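Putative secreted cellulose-binding protein (Streptomyces coelicolor, PDB 4OY6) is a secreted copper-dependent lytic polysaccharide monooxygenase of the AA10 family that probably cleaves cellulose chains oxidatively. Local coordinates at residues Tyr52-Ala57 with Met173-Phe178; Val100-Gln105 with Tyr149-Ser154; Leu114-Lys119 with Tyr165-Ala170. One frame throughout, in Å; residues are numbered along the deposited sequence. Where two conformers were deposited one is given.

Contact 1. Residues Tyr52-Ala57 with Met173-Phe178; sequences YRNGSA and MDQTYF
Beside the copper site, strand 52-54 pairs antiparallel with the start of strand 175-184, and Tyr52 lies against Tyr177 on the side of the sheet that faces His1. Arg53 and Thr176 form the hydrogen-bonded pair: Arg53 N gives to Thr176 O, and Thr176 N returns to Arg53 O, each at 2.9 Å. CB of Tyr52 sits over one face of the Tyr177 ring in a CH-pi contact, 3.8 Å from the ring centroid, while the rings are inclined at 50°. The amides of Asn54 and Gln175 lie side by side and nearly coplanar, so that Gln175 NE2 reaches a lone pair of Asn54 OD1 at 3.0 Å. On the other side of the sheet, the Arg53 side chain is set obliquely to Phe178, CG 3.7 Å from Phe178 CE1, and the guanidinium goes on to the carbonyl of Gly72. Where the strand ends, Gly55 N binds Asp174 O at 2.9 Å. CG of Asp174 stands anti to the backbone N (chi1 -176°), beside the Gly55-Ala57 turn, where OD2 takes Ala57 N on its syn lone pair at 2.8 Å; OD1 is bound by Gln169. An alanine at Asp174 would probably leave Ala57 N and the Gln169 amide without these partners and let the turn move. The side chain of Tyr177, its nearest atom about 3 Å from the copper and its ring edge-to-face with His1, belongs to the copper site of this AA10 enzyme.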
loop_
_atom_site.group_PDB
_atom_site.type_symbol
_atom_site.label_atom_id
_atom_site.label_comp_id
_atom_site.label_asym_id
_atom_site.label_seq_id
_atom_site.Cartn_x
_atom_site.Cartn_y
_atom_site.Cartn_z
ATOM N N TYR A 52 -7.140 -4.788 -5.648
ATOM C CA TYR A 52 -7.625 -3.943 -6.716
ATOM C C TYR A 52 -9.138 -3.752 -6.634
ATOM O O TYR A 52 -9.846 -4.544 -5.992
ATOM C CB TYR A 52 -7.265 -4.529 -8.109
ATOM C CG TYR A 52 -7.996 -5.814 -8.390
ATOM C CD1 TYR A 52 -7.523 -7.044 -7.943
ATOM C CD2 TYR A 52 -9.229 -5.798 -9.032
ATOM C CE1 TYR A 52 -8.239 -8.215 -8.107
ATOM C CE2 TYR A 52 -9.933 -6.965 -9.231
ATOM C CZ TYR A 52 -9.433 -8.179 -8.762
ATOM O OH TYR A 52 -10.141 -9.343 -8.949
ATOM N N ARG A 53 -9.606 -2.728 -7.335
ATOM C CA ARG A 53 -11.023 -2.522 -7.641
ATOM C C ARG A 53 -11.135 -2.332 -9.143
ATOM O O ARG A 53 -10.288 -1.685 -9.760
ATOM C CB ARG A 53 -11.582 -1.220 -7.011
ATOM C CG ARG A 53 -11.519 -1.124 -5.515
ATOM C CD ARG A 53 -12.213 0.124 -5.015
ATOM N NE ARG A 53 -13.636 -0.013 -5.076
ATOM C CZ ARG A 53 -14.411 -0.564 -4.142
ATOM N NH1 ARG A 53 -13.922 -0.965 -2.979
ATOM N NH2 ARG A 53 -15.719 -0.654 -4.349
ATOM N N ASN A 54 -12.211 -2.850 -9.714
ATOM C CA ASN A 54 -12.585 -2.537 -11.098
ATOM C C ASN A 54 -13.621 -1.430 -11.157
ATOM O O ASN A 54 -14.489 -1.358 -10.290
ATOM C CB ASN A 54 -13.201 -3.772 -11.772
ATOM C CG ASN A 54 -12.234 -4.914 -11.907
ATOM O OD1 ASN A 54 -11.015 -4.727 -11.974
ATOM N ND2 ASN A 54 -12.785 -6.119 -11.984
ATOM N N GLY A 55 -13.543 -0.598 -12.198
ATOM C CA GLY A 55 -14.647 0.277 -12.573
ATOM C C GLY A 55 -14.766 1.561 -11.798
ATOM O O GLY A 55 -15.825 2.182 -11.806
ATOM N N SER A 56 -13.685 1.993 -11.141
ATOM C CA SER A 56 -13.776 3.210 -10.325
ATOM C C SER A 56 -13.965 4.487 -11.148
ATOM O O SER A 56 -14.369 5.502 -10.594
ATOM C CB SER A 56 -12.539 3.389 -9.453
ATOM O OG SER A 56 -12.282 2.282 -8.598
ATOM N N ALA A 57 -13.621 4.448 -12.433
ATOM C CA ALA A 57 -13.758 5.605 -13.323
ATOM C C ALA A 57 -13.091 6.855 -12.740
ATOM O O ALA A 57 -13.556 7.984 -12.910
ATOM C CB ALA A 57 -15.217 5.866 -13.688
ATOM N N MET A 173 -7.646 -2.158 -18.749
ATOM C CA MET A 173 -9.057 -1.955 -18.458
ATOM C C MET A 173 -9.122 -0.994 -17.260
ATOM O O MET A 173 -8.080 -0.590 -16.717
ATOM C CB MET A 173 -9.751 -3.285 -18.141
ATOM C CG MET A 173 -9.110 -3.991 -16.950
ATOM S SD MET A 173 -9.670 -5.657 -16.577
ATOM C CE MET A 173 -11.294 -5.128 -16.538
ATOM N N ASP A 174 -10.323 -0.623 -16.839
ATOM C CA ASP A 174 -10.480 0.260 -15.685
ATOM C C ASP A 174 -10.321 -0.591 -14.419
ATOM O O ASP A 174 -11.285 -1.131 -13.873
ATOM C CB ASP A 174 -11.816 0.999 -15.705
ATOM C CG ASP A 174 -11.960 1.985 -14.561
ATOM O OD1 ASP A 174 -10.965 2.206 -13.844
ATOM O OD2 ASP A 174 -13.070 2.526 -14.354
ATOM N N GLN A 175 -9.077 -0.715 -13.993
ATOM C CA GLN A 175 -8.717 -1.498 -12.815
ATOM C C GLN A 175 -7.634 -0.714 -12.079
ATOM O O GLN A 175 -6.697 -0.192 -12.696
ATOM C CB GLN A 175 -8.204 -2.858 -13.228
ATOM C CG GLN A 175 -7.823 -3.770 -12.079
ATOM C CD GLN A 175 -7.461 -5.138 -12.584
ATOM O OE1 GLN A 175 -6.333 -5.385 -13.022
ATOM N NE2 GLN A 175 -8.435 -6.030 -12.578
ATOM N N THR A 176 -7.779 -0.635 -10.762
ATOM C CA THR A 176 -6.958 0.249 -9.947
ATOM C C THR A 176 -6.507 -0.511 -8.701
ATOM O O THR A 176 -7.304 -1.194 -8.058
ATOM C CB THR A 176 -7.765 1.472 -9.487
ATOM O OG1 THR A 176 -8.560 1.981 -10.567
ATOM C CG2 THR A 176 -6.842 2.561 -8.933
ATOM N N TYR A 177 -5.224 -0.368 -8.360
ATOM C CA TYR A 177 -4.617 -0.978 -7.183
ATOM C C TYR A 177 -4.310 0.107 -6.164
ATOM O O TYR A 177 -3.855 1.177 -6.537
ATOM C CB TYR A 177 -3.349 -1.747 -7.563
ATOM C CG TYR A 177 -3.569 -2.830 -8.587
ATOM C CD1 TYR A 177 -3.848 -2.528 -9.918
ATOM C CD2 TYR A 177 -3.501 -4.165 -8.235
ATOM C CE1 TYR A 177 -4.049 -3.535 -10.849
ATOM C CE2 TYR A 177 -3.721 -5.187 -9.170
ATOM C CZ TYR A 177 -4.013 -4.849 -10.478
ATOM O OH TYR A 177 -4.246 -5.851 -11.396
ATOM N N PHE A 178 -4.543 -0.204 -4.889
ATOM C CA PHE A 178 -4.459 0.778 -3.798
ATOM C C PHE A 178 -3.487 0.248 -2.751
ATOM O O PHE A 178 -3.817 -0.679 -2.016
ATOM C CB PHE A 178 -5.838 1.008 -3.155
ATOM C CG PHE A 178 -6.869 1.516 -4.135
ATOM C CD1 PHE A 178 -7.655 0.647 -4.869
ATOM C CD2 PHE A 178 -7.063 2.873 -4.310
ATOM C CE1 PHE A 178 -8.587 1.138 -5.769
ATOM C CE2 PHE A 178 -7.987 3.365 -5.210
ATOM C CZ PHE A 178 -8.753 2.495 -5.935
HETATM O O HOH W 1 -11.025 0.892 -10.523
#

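Contact 2. Residues Val100-Gln105 with Tyr149-Ser154; sequences VKLHDQ and YEIPVS. With ZN (zinc ion), chain H; NA (sodium ion), chain L.
The Tyr149 hydroxyl meets Asp104: OD2 of Asp104 lies near the plane of the phenol ring, at its edge, and accepts the hydroxyl proton of Tyr149 OH at 2.6 Å on its anti lone pair. The carboxylate is turned 47° against the ring, and Asp104 CB touches the ring at CE2, 3.5 Å away. CG of Asp104 stands anti to the backbone N (chi1 180°), on the side of the Tyr149 strand. Further bonds grip both groups: His108 N also binds OD2, Ala106 N and the amino-terminal N of His1 bind OD1, and Gly109 N gives to the tyrosine hydroxyl. Asp104 is thus second-shell to the copper and probably helps to hold the backbone N of His108 and the amino terminus of His1. The two strands belong to the three-stranded antiparallel sheet 2-6, 97-104, 148-154, part of the immunoglobulin-like beta sandwich of the AA10 enzymes; Val100 with Ile151 and Leu102 with Tyr149 are its hydrogen-bonded pairs here. On the inner side, Val100 and Ile151 lie side by side pointing the same way, whereas Leu102 runs at a slant to Ile151, whose CD1 comes 3.7 Å from Leu102 CD1. Val100 CG2 meets Val153 CG2 at 3.9 Å, and Phe113 covers Leu102 and Ile151. On the outer side Lys101, in one of its two conformers, runs extended past Glu150. The imidazole of His103 takes no part in the strand contact: NE2 binds the zinc ion at 1.9 Å together with Gln105 OE1, and in this model ND1 also faces a second ion, modelled as sodium beside a water and Asn148, which sits unusually close and whose identity is doubtful.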
loop_
_atom_site.group_PDB
_atom_site.type_symbol
_atom_site.label_atom_id
_atom_site.label_comp_id
_atom_site.label_asym_id
_atom_site.label_seq_id
_atom_site.Cartn_x
_atom_site.Cartn_y
_atom_site.Cartn_z
ATOM N N VAL A 100 9.410 4.402 -5.524
ATOM C CA VAL A 100 8.331 3.442 -5.365
ATOM C C VAL A 100 8.445 2.448 -6.506
ATOM O O VAL A 100 8.359 2.831 -7.693
ATOM C CB VAL A 100 6.957 4.134 -5.347
ATOM C CG1 VAL A 100 5.849 3.098 -5.331
ATOM C CG2 VAL A 100 6.865 5.072 -4.153
ATOM N N LYS A 101 8.673 1.184 -6.142
ATOM C CA LYS A 101 8.850 0.116 -7.122
ATOM C C LYS A 101 7.692 -0.842 -7.024
ATOM O O LYS A 101 7.410 -1.394 -5.970
ATOM C CB LYS A 101 10.161 -0.639 -6.923
ATOM C CG LYS A 101 10.361 -1.730 -7.968
ATOM C CD LYS A 101 11.672 -2.452 -7.739
ATOM C CE LYS A 101 11.838 -3.620 -8.683
ATOM N NZ LYS A 101 13.182 -4.234 -8.535
ATOM N N LEU A 102 7.029 -1.019 -8.150
ATOM C CA LEU A 102 5.984 -1.989 -8.284
ATOM C C LEU A 102 6.401 -3.149 -9.168
ATOM O O LEU A 102 7.068 -2.965 -10.191
ATOM C CB LEU A 102 4.738 -1.403 -8.904
ATOM C CG LEU A 102 4.037 -0.357 -8.079
ATOM C CD1 LEU A 102 4.489 1.026 -8.509
ATOM C CD2 LEU A 102 2.525 -0.553 -8.187
ATOM N N HIS A 103 5.986 -4.347 -8.777
ATOM C CA HIS A 103 6.170 -5.524 -9.599
ATOM C C HIS A 103 4.803 -5.911 -10.106
ATOM O O HIS A 103 3.864 -6.010 -9.323
ATOM C CB HIS A 103 6.771 -6.673 -8.783
ATOM C CG HIS A 103 7.056 -7.876 -9.608
ATOM N ND1 HIS A 103 8.126 -7.927 -10.470
ATOM C CD2 HIS A 103 6.416 -9.053 -9.734
ATOM C CE1 HIS A 103 8.125 -9.084 -11.104
ATOM N NE2 HIS A 103 7.108 -9.787 -10.665
ATOM N N ASP A 104 4.732 -6.158 -11.410
ATOM C CA ASP A 104 3.503 -6.520 -12.124
ATOM C C ASP A 104 3.700 -7.829 -12.859
ATOM O O ASP A 104 4.496 -7.898 -13.785
ATOM C CB ASP A 104 3.123 -5.397 -13.107
ATOM C CG ASP A 104 1.863 -5.673 -13.905
ATOM O OD1 ASP A 104 1.175 -6.689 -13.644
ATOM O OD2 ASP A 104 1.579 -4.828 -14.787
ATOM N N GLN A 105 2.963 -8.848 -12.444
ATOM C CA GLN A 105 3.055 -10.175 -13.042
ATOM C C GLN A 105 2.579 -10.217 -14.503
ATOM O O GLN A 105 2.913 -11.132 -15.230
ATOM C CB GLN A 105 2.250 -11.200 -12.208
ATOM C CG GLN A 105 2.624 -11.305 -10.720
ATOM C CD GLN A 105 4.048 -11.765 -10.421
ATOM O OE1 GLN A 105 5.006 -11.404 -11.098
ATOM N NE2 GLN A 105 4.186 -12.552 -9.366
ATOM N N TYR A 149 7.663 -1.265 -12.497
ATOM C CA TYR A 149 7.517 0.183 -12.689
ATOM C C TYR A 149 8.219 0.880 -11.534
ATOM O O TYR A 149 8.067 0.466 -10.376
ATOM C CB TYR A 149 6.033 0.615 -12.726
ATOM C CG TYR A 149 5.166 -0.271 -13.589
ATOM C CD1 TYR A 149 5.303 -0.289 -14.969
ATOM C CD2 TYR A 149 4.233 -1.111 -13.027
ATOM C CE1 TYR A 149 4.534 -1.143 -15.745
ATOM C CE2 TYR A 149 3.449 -1.943 -13.794
ATOM C CZ TYR A 149 3.611 -1.974 -15.157
ATOM O OH TYR A 149 2.857 -2.833 -15.934
ATOM N N GLU A 150 8.940 1.950 -11.828
ATOM C CA GLU A 150 9.579 2.761 -10.811
ATOM C C GLU A 150 9.096 4.207 -10.887
ATOM O O GLU A 150 9.065 4.807 -11.986
ATOM C CB GLU A 150 11.104 2.728 -10.964
ATOM C CG GLU A 150 11.698 1.370 -10.672
ATOM C CD GLU A 150 13.204 1.354 -10.554
ATOM O OE1 GLU A 150 13.861 2.393 -10.723
ATOM O OE2 GLU A 150 13.738 0.269 -10.269
ATOM N N ILE A 151 8.690 4.736 -9.742
ATOM C CA ILE A 151 8.261 6.120 -9.620
ATOM C C ILE A 151 9.256 6.837 -8.707
ATOM O O ILE A 151 9.319 6.536 -7.518
ATOM C CB ILE A 151 6.861 6.283 -9.011
ATOM C CG1 ILE A 151 5.822 5.448 -9.756
ATOM C CG2 ILE A 151 6.472 7.755 -9.012
ATOM C CD1 ILE A 151 4.908 4.678 -8.867
ATOM N N PRO A 152 10.047 7.764 -9.261
ATOM C CA PRO A 152 11.014 8.501 -8.431
ATOM C C PRO A 152 10.301 9.612 -7.703
ATOM O O PRO A 152 9.880 10.588 -8.313
ATOM C CB PRO A 152 12.014 9.037 -9.440
ATOM C CG PRO A 152 11.226 9.162 -10.708
ATOM C CD PRO A 152 10.116 8.157 -10.677
ATOM N N VAL A 153 10.117 9.446 -6.403
ATOM C CA VAL A 153 9.412 10.399 -5.548
ATOM C C VAL A 153 10.414 11.307 -4.856
ATOM O O VAL A 153 11.472 10.852 -4.415
ATOM C CB VAL A 153 8.524 9.644 -4.498
ATOM C CG1 VAL A 153 7.830 10.616 -3.537
ATOM C CG2 VAL A 153 7.472 8.805 -5.207
ATOM N N SER A 154 10.067 12.575 -4.725
ATOM C CA SER A 154 10.885 13.525 -3.990
ATOM C C SER A 154 10.014 14.250 -2.996
ATOM O O SER A 154 9.009 14.882 -3.360
ATOM C CB SER A 154 11.509 14.547 -4.936
ATOM O OG SER A 154 12.288 15.501 -4.234
HETATM ZN ZN ZN H . 6.853 -11.650 -11.153
HETATM NA NA NA L . 9.972 -7.221 -10.057
HETATM O O HOH W 2 10.459 -6.809 -8.102
#

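Contact 3. Residues Leu114-Lys119 with Tyr165-Ala170; sequences LVYVTK and YTIWQA
Tyr116 and Ile167 both turn their first side-chain branch beside the backbone N, Tyr116 CG at chi1 -57° and Ile167 CG1 likewise; the ethyl arm of Ile167 runs on extended, chi2 -179°, and its CD1 arrives 3.8 Å from Tyr116 CE1. The two side chains are set at a slant to each other. Tyr165 CB meets Tyr116 CB at 4.2 Å. The rim of the Tyr116 ring also passes Tyr165 O, with CD1 3.7 Å from it; the Tyr165 hydroxyl is bound to Leu69 O. Leu114 joins the same side by laying CB on Ile167 CB, and on the reverse side Val115 and Thr166 lie side by side, Val115 CG1 to Thr166 OG1 4.1 Å. Four backbone bonds fix the register, among them the nearly straight Ile167 N to Leu114 O, 2.8 Å at 177°. Phe178 packs on Tyr165 and Ile167 from strand 175-184, while Val100 touches Thr166 from the facing sheet. Strands 110-118 and 161-170 are thus neighbours in the sheet whose face bearing Val115 and Thr166 packs on the sheet of 2-6, 97-104 and 148-154, the beta-sandwich core of the AA10 fold.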
loop_
_atom_site.group_PDB
_atom_site.type_symbol
_atom_site.label_atom_id
_atom_site.label_comp_id
_atom_site.label_asym_id
_atom_site.label_seq_id
_atom_site.Cartn_x
_atom_site.Cartn_y
_atom_site.Cartn_z
ATOM N N LEU A 114 -0.696 7.718 -8.945
ATOM C CA LEU A 114 -0.803 8.808 -7.962
ATOM C C LEU A 114 -0.087 8.331 -6.714
ATOM O O LEU A 114 -0.294 7.208 -6.262
ATOM C CB LEU A 114 -2.254 9.129 -7.625
ATOM C CG LEU A 114 -3.182 9.367 -8.797
ATOM C CD1 LEU A 114 -4.609 9.553 -8.292
ATOM C CD2 LEU A 114 -2.734 10.510 -9.685
ATOM N N VAL A 115 0.737 9.196 -6.128
ATOM C CA VAL A 115 1.409 8.838 -4.891
ATOM C C VAL A 115 1.130 9.943 -3.876
ATOM O O VAL A 115 1.314 11.121 -4.156
ATOM C CB VAL A 115 2.936 8.679 -5.071
ATOM C CG1 VAL A 115 3.558 8.179 -3.782
ATOM C CG2 VAL A 115 3.266 7.752 -6.230
ATOM N N TYR A 116 0.677 9.513 -2.706
ATOM C CA TYR A 116 0.412 10.372 -1.576
ATOM C C TYR A 116 1.267 9.946 -0.394
ATOM O O TYR A 116 1.717 8.816 -0.313
ATOM C CB TYR A 116 -1.055 10.293 -1.131
ATOM C CG TYR A 116 -2.070 10.614 -2.192
ATOM C CD1 TYR A 116 -2.491 9.633 -3.095
ATOM C CD2 TYR A 116 -2.595 11.891 -2.332
ATOM C CE1 TYR A 116 -3.416 9.913 -4.069
ATOM C CE2 TYR A 116 -3.529 12.185 -3.319
ATOM C CZ TYR A 116 -3.938 11.184 -4.173
ATOM O OH TYR A 116 -4.846 11.470 -5.143
ATOM N N VAL A 117 1.444 10.857 0.548
ATOM C CA VAL A 117 2.035 10.514 1.844
ATOM C C VAL A 117 1.188 11.160 2.932
ATOM O O VAL A 117 0.626 12.244 2.747
ATOM C CB VAL A 117 3.530 10.943 1.969
ATOM C CG1 VAL A 117 4.099 10.537 3.318
ATOM C CG2 VAL A 117 4.397 10.334 0.866
ATOM N N THR A 118 1.094 10.517 4.079
ATOM C CA THR A 118 0.403 11.122 5.218
ATOM C C THR A 118 1.113 12.412 5.632
ATOM O O THR A 118 2.347 12.522 5.605
ATOM C CB THR A 118 0.291 10.148 6.397
ATOM O OG1 THR A 118 1.583 9.635 6.716
ATOM C CG2 THR A 118 -0.650 9.012 6.055
ATOM N N LYS A 119 0.293 13.381 6.024
ATOM C CA LYS A 119 0.797 14.672 6.451
ATOM C C LYS A 119 1.620 14.561 7.734
ATOM O O LYS A 119 1.368 13.729 8.606
ATOM C CB LYS A 119 -0.378 15.636 6.727
ATOM C CG LYS A 119 -1.219 15.964 5.503
ATOM C CD LYS A 119 -2.421 16.832 5.837
ATOM C CE LYS A 119 -3.275 17.040 4.597
ATOM N NZ LYS A 119 -4.436 17.917 4.888
ATOM N N TYR A 165 0.768 6.169 0.060
ATOM C CA TYR A 165 -0.385 5.577 -0.601
ATOM C C TYR A 165 -0.181 5.719 -2.101
ATOM O O TYR A 165 -0.173 6.824 -2.625
ATOM C CB TYR A 165 -1.668 6.255 -0.166
ATOM C CG TYR A 165 -2.959 5.532 -0.487
ATOM C CD1 TYR A 165 -3.145 4.202 -0.139
ATOM C CD2 TYR A 165 -4.064 6.195 -1.039
ATOM C CE1 TYR A 165 -4.365 3.563 -0.318
ATOM C CE2 TYR A 165 -5.276 5.571 -1.222
ATOM C CZ TYR A 165 -5.421 4.247 -0.847
ATOM O OH TYR A 165 -6.662 3.672 -0.994
ATOM N N THR A 166 0.004 4.581 -2.760
ATOM C CA THR A 166 0.235 4.530 -4.178
ATOM C C THR A 166 -0.992 3.960 -4.868
ATOM O O THR A 166 -1.481 2.894 -4.505
ATOM C CB THR A 166 1.456 3.635 -4.505
ATOM O OG1 THR A 166 2.627 4.158 -3.886
ATOM C CG2 THR A 166 1.677 3.527 -5.991
ATOM N N ILE A 167 -1.491 4.714 -5.839
ATOM C CA ILE A 167 -2.637 4.307 -6.645
ATOM C C ILE A 167 -2.149 4.049 -8.064
ATOM O O ILE A 167 -1.626 4.946 -8.715
ATOM C CB ILE A 167 -3.757 5.367 -6.618
ATOM C CG1 ILE A 167 -4.162 5.673 -5.168
ATOM C CG2 ILE A 167 -4.943 4.891 -7.435
ATOM C CD1 ILE A 167 -5.258 6.684 -4.997
ATOM N N TRP A 168 -2.307 2.807 -8.509
ATOM C CA TRP A 168 -1.896 2.353 -9.835
ATOM C C TRP A 168 -3.142 2.158 -10.676
ATOM O O TRP A 168 -3.932 1.257 -10.402
ATOM C CB TRP A 168 -1.118 1.049 -9.719
ATOM C CG TRP A 168 -0.859 0.273 -10.976
ATOM C CD1 TRP A 168 -0.817 0.724 -12.264
ATOM C CD2 TRP A 168 -0.592 -1.126 -11.026
ATOM N NE1 TRP A 168 -0.554 -0.329 -13.111
ATOM C CE2 TRP A 168 -0.404 -1.474 -12.372
ATOM C CE3 TRP A 168 -0.510 -2.129 -10.045
ATOM C CZ2 TRP A 168 -0.149 -2.791 -12.766
ATOM C CZ3 TRP A 168 -0.249 -3.414 -10.428
ATOM C CH2 TRP A 168 -0.089 -3.743 -11.781
ATOM N N GLN A 169 -3.319 2.990 -11.693
ATOM C CA GLN A 169 -4.394 2.813 -12.656
ATOM C C GLN A 169 -3.825 1.994 -13.815
ATOM O O GLN A 169 -2.982 2.492 -14.564
ATOM C CB GLN A 169 -4.919 4.162 -13.157
ATOM C CG GLN A 169 -6.035 4.038 -14.173
ATOM C CD GLN A 169 -7.302 3.508 -13.577
ATOM O OE1 GLN A 169 -7.599 3.705 -12.394
ATOM N NE2 GLN A 169 -8.110 2.871 -14.426
ATOM N N ALA A 170 -4.233 0.734 -13.917
ATOM C CA ALA A 170 -3.683 -0.148 -14.938
ATOM C C ALA A 170 -4.242 0.224 -16.308
ATOM O O ALA A 170 -5.321 0.808 -16.398
ATOM C CB ALA A 170 -3.984 -1.586 -14.595
#

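Overall arrangement
Contacts 1 and 3 share one sheet: strands 161-170 and 175-184 are neighbours in it, their centres of contact about 13 Å apart, and they join where Gln175 O meets Ala170 N at 2.9 Å and Thr176 OG1 meets Gln169 OE1 at 2.7 Å. Contact 2 belongs to the facing sheet, its centre about 11 Å from that of contact 3, and Trp168 spans the gap, CZ2 3.3 Å from Asp104 OD2 while its ring stacks on Tyr177. Contacts 1 and 2 do not touch, about 6 Å apart at their nearest atoms, yet both flank the copper held by His1 and His108, with the side chain of Asp104 about 5 Å from the metal.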